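Long-range contact in Myo-inositol 2-dehydrogenase (PDB 3CEA), which probably catalyses the NAD-dependent oxidation of myo-inositol at its 2-hydroxyl: residues Y63-I72 against E86-L96. Numbering follows the deposited sequence.
With NAD (nicotinamide-adenine-dinucleotide), chain E.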
loop_
_atom_site.group_PDB
_atom_site.type_symbol
_atom_site.label_atom_id
_atom_site.label_comp_id
_atom_site.label_asym_id
_atom_site.label_seq_id
_atom_site.Cartn_x
_atom_site.Cartn_y
_atom_site.Cartn_z
ATOM N N TYR A 63 26.164 -22.535 34.658
ATOM C CA TYR A 63 24.800 -23.052 34.509
ATOM C C TYR A 63 24.579 -24.362 35.268
ATOM O O TYR A 63 23.477 -24.623 35.753
ATOM C CB TYR A 63 24.409 -23.184 33.027
ATOM C CG TYR A 63 25.009 -24.369 32.293
ATOM C CD1 TYR A 63 26.251 -24.272 31.665
ATOM C CD2 TYR A 63 24.323 -25.584 32.214
ATOM C CE1 TYR A 63 26.800 -25.361 30.984
ATOM C CE2 TYR A 63 24.864 -26.677 31.541
ATOM C CZ TYR A 63 26.099 -26.558 30.927
ATOM O OH TYR A 63 26.631 -27.636 30.258
ATOM N N LYS A 64 25.631 -25.173 35.369
ATOM C CA LYS A 64 25.579 -26.427 36.117
ATOM C C LYS A 64 25.433 -26.162 37.613
ATOM O O LYS A 64 24.738 -26.900 38.315
ATOM C CB LYS A 64 26.815 -27.285 35.835
ATOM C CG LYS A 64 26.872 -27.846 34.420
ATOM C CD LYS A 64 28.148 -28.635 34.183
ATOM C CE LYS A 64 28.215 -29.150 32.755
ATOM N NZ LYS A 64 29.480 -29.882 32.477
ATOM N N ASP A 65 26.081 -25.101 38.092
ATOM C CA ASP A 65 25.927 -24.650 39.471
ATOM C C ASP A 65 24.482 -24.261 39.765
ATOM O O ASP A 65 23.947 -24.607 40.816
ATOM C CB ASP A 65 26.855 -23.466 39.769
ATOM C CG ASP A 65 28.282 -23.895 40.075
ATOM O OD1 ASP A 65 28.529 -25.108 40.258
ATOM O OD2 ASP A 65 29.161 -23.009 40.141
HETATM N N MSE A 66 23.857 -23.551 38.826
HETATM C CA MSE A 66 22.475 -23.100 38.980
HETATM C C MSE A 66 21.491 -24.268 39.040
HETATM O O MSE A 66 20.615 -24.302 39.904
HETATM C CB MSE A 66 22.092 -22.137 37.854
HETATM C CG MSE A 66 20.727 -21.482 38.034
HETATM SE SE MSE A 66 20.311 -20.173 36.657
HETATM C CE MSE A 66 20.178 -21.369 35.140
ATOM N N ILE A 67 21.652 -25.221 38.124
ATOM C CA ILE A 67 20.773 -26.388 38.030
ATOM C C ILE A 67 20.877 -27.291 39.269
ATOM O O ILE A 67 19.889 -27.902 39.685
ATOM C CB ILE A 67 21.029 -27.184 36.714
ATOM C CG1 ILE A 67 20.615 -26.341 35.500
ATOM C CG2 ILE A 67 20.276 -28.518 36.712
ATOM C CD1 ILE A 67 21.147 -26.836 34.161
ATOM N N ASP A 68 22.068 -27.346 39.863
ATOM C CA ASP A 68 22.323 -28.192 41.029
ATOM C C ASP A 68 22.049 -27.505 42.372
ATOM O O ASP A 68 22.183 -28.130 43.429
ATOM C CB ASP A 68 23.760 -28.726 40.997
ATOM C CG ASP A 68 24.036 -29.610 39.788
ATOM O OD1 ASP A 68 23.093 -30.247 39.264
ATOM O OD2 ASP A 68 25.211 -29.668 39.363
ATOM N N THR A 69 21.662 -26.231 42.330
ATOM C CA THR A 69 21.436 -25.457 43.555
ATOM C C THR A 69 20.005 -24.934 43.669
ATOM O O THR A 69 19.443 -24.891 44.763
ATOM C CB THR A 69 22.424 -24.269 43.679
ATOM O OG1 THR A 69 23.749 -24.704 43.351
ATOM C CG2 THR A 69 22.425 -23.699 45.094
ATOM N N GLU A 70 19.423 -24.533 42.542
ATOM C CA GLU A 70 18.103 -23.908 42.545
ATOM C C GLU A 70 16.967 -24.927 42.537
ATOM O O GLU A 70 17.063 -25.986 41.909
ATOM C CB GLU A 70 17.954 -22.946 41.363
ATOM C CG GLU A 70 18.917 -21.761 41.378
ATOM C CD GLU A 70 18.603 -20.735 42.458
ATOM O OE1 GLU A 70 17.418 -20.379 42.636
ATOM O OE2 GLU A 70 19.552 -20.274 43.122
ATOM N N ASN A 71 15.895 -24.592 43.248
ATOM C CA ASN A 71 14.663 -25.367 43.213
ATOM C C ASN A 71 13.787 -24.879 42.061
ATOM O O ASN A 71 13.066 -23.888 42.195
ATOM C CB ASN A 71 13.921 -25.257 44.551
ATOM C CG ASN A 71 12.744 -26.218 44.657
ATOM O OD1 ASN A 71 12.615 -27.163 43.874
ATOM N ND2 ASN A 71 11.882 -25.984 45.641
ATOM N N ILE A 72 13.872 -25.572 40.926
ATOM C CA ILE A 72 13.163 -25.170 39.708
ATOM C C ILE A 72 12.487 -26.333 38.982
ATOM O O ILE A 72 12.986 -27.462 38.990
ATOM C CB ILE A 72 14.088 -24.410 38.713
ATOM C CG1 ILE A 72 15.473 -25.070 38.644
ATOM C CG2 ILE A 72 14.178 -22.929 39.094
ATOM C CD1 ILE A 72 16.357 -24.567 37.519
ATOM N N GLU A 86 24.492 -29.726 25.251
ATOM C CA GLU A 86 25.050 -30.037 26.567
ATOM C C GLU A 86 24.229 -29.460 27.722
ATOM O O GLU A 86 24.178 -30.050 28.805
ATOM C CB GLU A 86 26.521 -29.603 26.670
ATOM C CG GLU A 86 26.796 -28.137 26.333
ATOM C CD GLU A 86 28.233 -27.727 26.612
ATOM O OE1 GLU A 86 28.707 -27.921 27.755
ATOM O OE2 GLU A 86 28.885 -27.198 25.685
HETATM N N MSE A 87 23.594 -28.313 27.488
HETATM C CA MSE A 87 22.731 -27.693 28.492
HETATM C C MSE A 87 21.407 -28.433 28.614
HETATM O O MSE A 87 20.900 -28.620 29.721
HETATM C CB MSE A 87 22.484 -26.218 28.176
HETATM C CG MSE A 87 23.655 -25.319 28.517
HETATM SE SE MSE A 87 23.406 -23.500 27.900
HETATM C CE MSE A 87 25.067 -22.736 28.585
ATOM N N THR A 88 20.861 -28.853 27.473
ATOM C CA THR A 88 19.615 -29.615 27.438
ATOM C C THR A 88 19.779 -30.968 28.127
ATOM O O THR A 88 18.972 -31.327 28.981
ATOM C CB THR A 88 19.093 -29.792 25.995
ATOM O OG1 THR A 88 18.918 -28.505 25.395
ATOM C CG2 THR A 88 17.758 -30.527 25.978
ATOM N N ILE A 89 20.836 -31.697 27.770
ATOM C CA ILE A 89 21.126 -33.003 28.373
ATOM C C ILE A 89 21.254 -32.904 29.899
ATOM O O ILE A 89 20.626 -33.675 30.629
ATOM C CB ILE A 89 22.387 -33.665 27.744
ATOM C CG1 ILE A 89 22.114 -34.064 26.287
ATOM C CG2 ILE A 89 22.826 -34.894 28.549
ATOM C CD1 ILE A 89 23.364 -34.273 25.443
ATOM N N TYR A 90 22.043 -31.941 30.372
ATOM C CA TYR A 90 22.257 -31.757 31.808
ATOM C C TYR A 90 20.960 -31.436 32.555
ATOM O O TYR A 90 20.706 -31.981 33.629
ATOM C CB TYR A 90 23.309 -30.674 32.065
ATOM C CG TYR A 90 23.956 -30.767 33.429
ATOM C CD1 TYR A 90 24.980 -31.683 33.672
ATOM C CD2 TYR A 90 23.547 -29.942 34.477
ATOM C CE1 TYR A 90 25.579 -31.778 34.926
ATOM C CE2 TYR A 90 24.140 -30.026 35.737
ATOM C CZ TYR A 90 25.156 -30.947 35.953
ATOM O OH TYR A 90 25.750 -31.041 37.188
ATOM N N ALA A 91 20.144 -30.562 31.966
ATOM C CA ALA A 91 18.872 -30.141 32.554
ATOM C C ALA A 91 17.807 -31.238 32.505
ATOM O O ALA A 91 17.045 -31.398 33.459
ATOM C CB ALA A 91 18.366 -28.867 31.881
HETATM N N MSE A 92 17.756 -31.977 31.396
HETATM C CA MSE A 92 16.855 -33.128 31.262
HETATM C C MSE A 92 17.170 -34.196 32.315
HETATM O O MSE A 92 16.260 -34.750 32.935
HETATM C CB MSE A 92 16.942 -33.747 29.859
HETATM C CG MSE A 92 16.405 -32.885 28.713
HETATM SE SE MSE A 92 14.463 -32.665 28.629
HETATM C CE MSE A 92 13.919 -34.472 28.697
ATOM N N ASN A 93 18.460 -34.467 32.513
ATOM C CA ASN A 93 18.923 -35.449 33.497
ATOM C C ASN A 93 18.636 -35.055 34.944
ATOM O O ASN A 93 18.581 -35.912 35.828
ATOM C CB ASN A 93 20.421 -35.722 33.324
ATOM C CG ASN A 93 20.724 -36.610 32.133
ATOM O OD1 ASN A 93 19.925 -37.469 31.759
ATOM N ND2 ASN A 93 21.893 -36.413 31.535
ATOM N N ALA A 94 18.461 -33.756 35.177
ATOM C CA ALA A 94 18.150 -33.242 36.505
ATOM C C ALA A 94 16.642 -33.146 36.744
ATOM O O ALA A 94 16.202 -32.583 37.749
ATOM C CB ALA A 94 18.816 -31.893 36.714
ATOM N N GLY A 95 15.858 -33.693 35.817
ATOM C CA GLY A 95 14.402 -33.765 35.966
ATOM C C GLY A 95 13.644 -32.528 35.521
ATOM O O GLY A 95 12.417 -32.464 35.645
ATOM N N LEU A 96 14.373 -31.550 34.991
ATOM C CA LEU A 96 13.794 -30.276 34.577
ATOM C C LEU A 96 13.048 -30.372 33.248
ATOM O O LEU A 96 13.386 -31.186 32.384
ATOM C CB LEU A 96 14.890 -29.206 34.477
ATOM C CG LEU A 96 15.344 -28.409 35.708
ATOM C CD1 LEU A 96 15.815 -29.290 36.864
ATOM C CD2 LEU A 96 16.445 -27.444 35.306
HETATM P PA NAD E . 23.629 -13.300 22.524
HETATM O O1A NAD E . 23.078 -11.940 22.323
HETATM O O2A NAD E . 25.060 -13.374 22.158
HETATM O O5B NAD E . 23.382 -13.747 24.051
HETATM C C5B NAD E . 23.996 -14.907 24.575
HETATM C C4B NAD E . 23.887 -14.905 26.098
HETATM O O4B NAD E . 24.221 -16.178 26.625
HETATM C C3B NAD E . 24.828 -13.898 26.740
HETATM O O3B NAD E . 24.094 -13.179 27.700
HETATM C C2B NAD E . 25.901 -14.735 27.409
HETATM O O2B NAD E . 26.345 -14.174 28.624
HETATM C C1B NAD E . 25.206 -16.068 27.635
HETATM N N9A NAD E . 26.154 -17.196 27.563
HETATM C C8A NAD E . 27.035 -17.474 26.547
HETATM N N7A NAD E . 27.721 -18.598 26.858
HETATM C C5A NAD E . 27.293 -19.038 28.063
HETATM C C6A NAD E . 27.660 -20.131 28.841
HETATM N N6A NAD E . 28.410 -21.091 28.309
HETATM N N1A NAD E . 27.035 -20.336 30.058
HETATM C C2A NAD E . 26.055 -19.462 30.499
HETATM N N3A NAD E . 25.696 -18.376 29.719
HETATM C C4A NAD E . 26.306 -18.168 28.520
HETATM O O3 NAD E . 22.792 -14.376 21.664
HETATM P PN NAD E . 21.221 -14.187 21.360
HETATM O O1N NAD E . 20.543 -13.682 22.578
HETATM O O2N NAD E . 21.110 -13.462 20.079
HETATM O O5D NAD E . 20.696 -15.678 21.067
HETATM C C5D NAD E . 20.976 -16.778 21.900
HETATM C C4D NAD E . 20.301 -18.005 21.294
HETATM O O4D NAD E . 18.995 -17.675 20.853
HETATM C C3D NAD E . 21.069 -18.541 20.094
HETATM O O3D NAD E . 21.247 -19.930 20.248
HETATM C C2D NAD E . 20.181 -18.239 18.902
HETATM O O2D NAD E . 20.197 -19.279 17.954
HETATM C C1D NAD E . 18.794 -18.065 19.506
HETATM N N1N NAD E . 17.998 -17.061 18.772
HETATM C C2N NAD E . 16.736 -17.397 18.350
HETATM C C3N NAD E . 15.954 -16.474 17.649
HETATM C C7N NAD E . 14.514 -16.764 17.334
HETATM O O7N NAD E . 13.902 -16.050 16.285
HETATM N N7N NAD E . 13.846 -17.681 18.041
HETATM C C4N NAD E . 16.466 -15.207 17.380
HETATM C C5N NAD E . 17.749 -14.873 17.811
HETATM C C6N NAD E . 18.507 -15.813 18.509
#
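In the NAD-binding Rossmann fold, two neighbouring helices flank the parallel sheet; the short axes of 63-67 and 86-93 run nearly parallel, 17° apart, and Y63 meets M87 beside the cofactor's adenine. M87, present as selenomethionine, has the long, flexible, apolar chain of a methionine, which suits this place: CG lies 3.6 Å from the centroid of the Y63 ring in a CH-pi contact, SE stands farther above the same face in a Met-aromatic contact, and CE reaches 3.4 Å from NAD N1A. At the rim of that ring, Y63 OH gives a weak hydrogen bond to E86 OE1. In Y90, CG lies opposite the backbone N (chi1 -159°), which sets the ring under K64 and brings OH to D68. The extended aliphatic chain of K64 crosses its face, CG 3.8 Å from the ring centroid, while I67 CD1 meets the ring edge. Y90 OH donates to the syn lone pair of D68 OD2 at 2.6 Å. With an alanine here, D68 would probably lose this donor and the K64 chain the ring it lies against. Farther along, I72 CD1 packs 3.6 Å from L96 CD2. Branched, apolar I67, I72 and L96 thus fill the buried part, whereas both tyrosines join apolar packing to acidic partners.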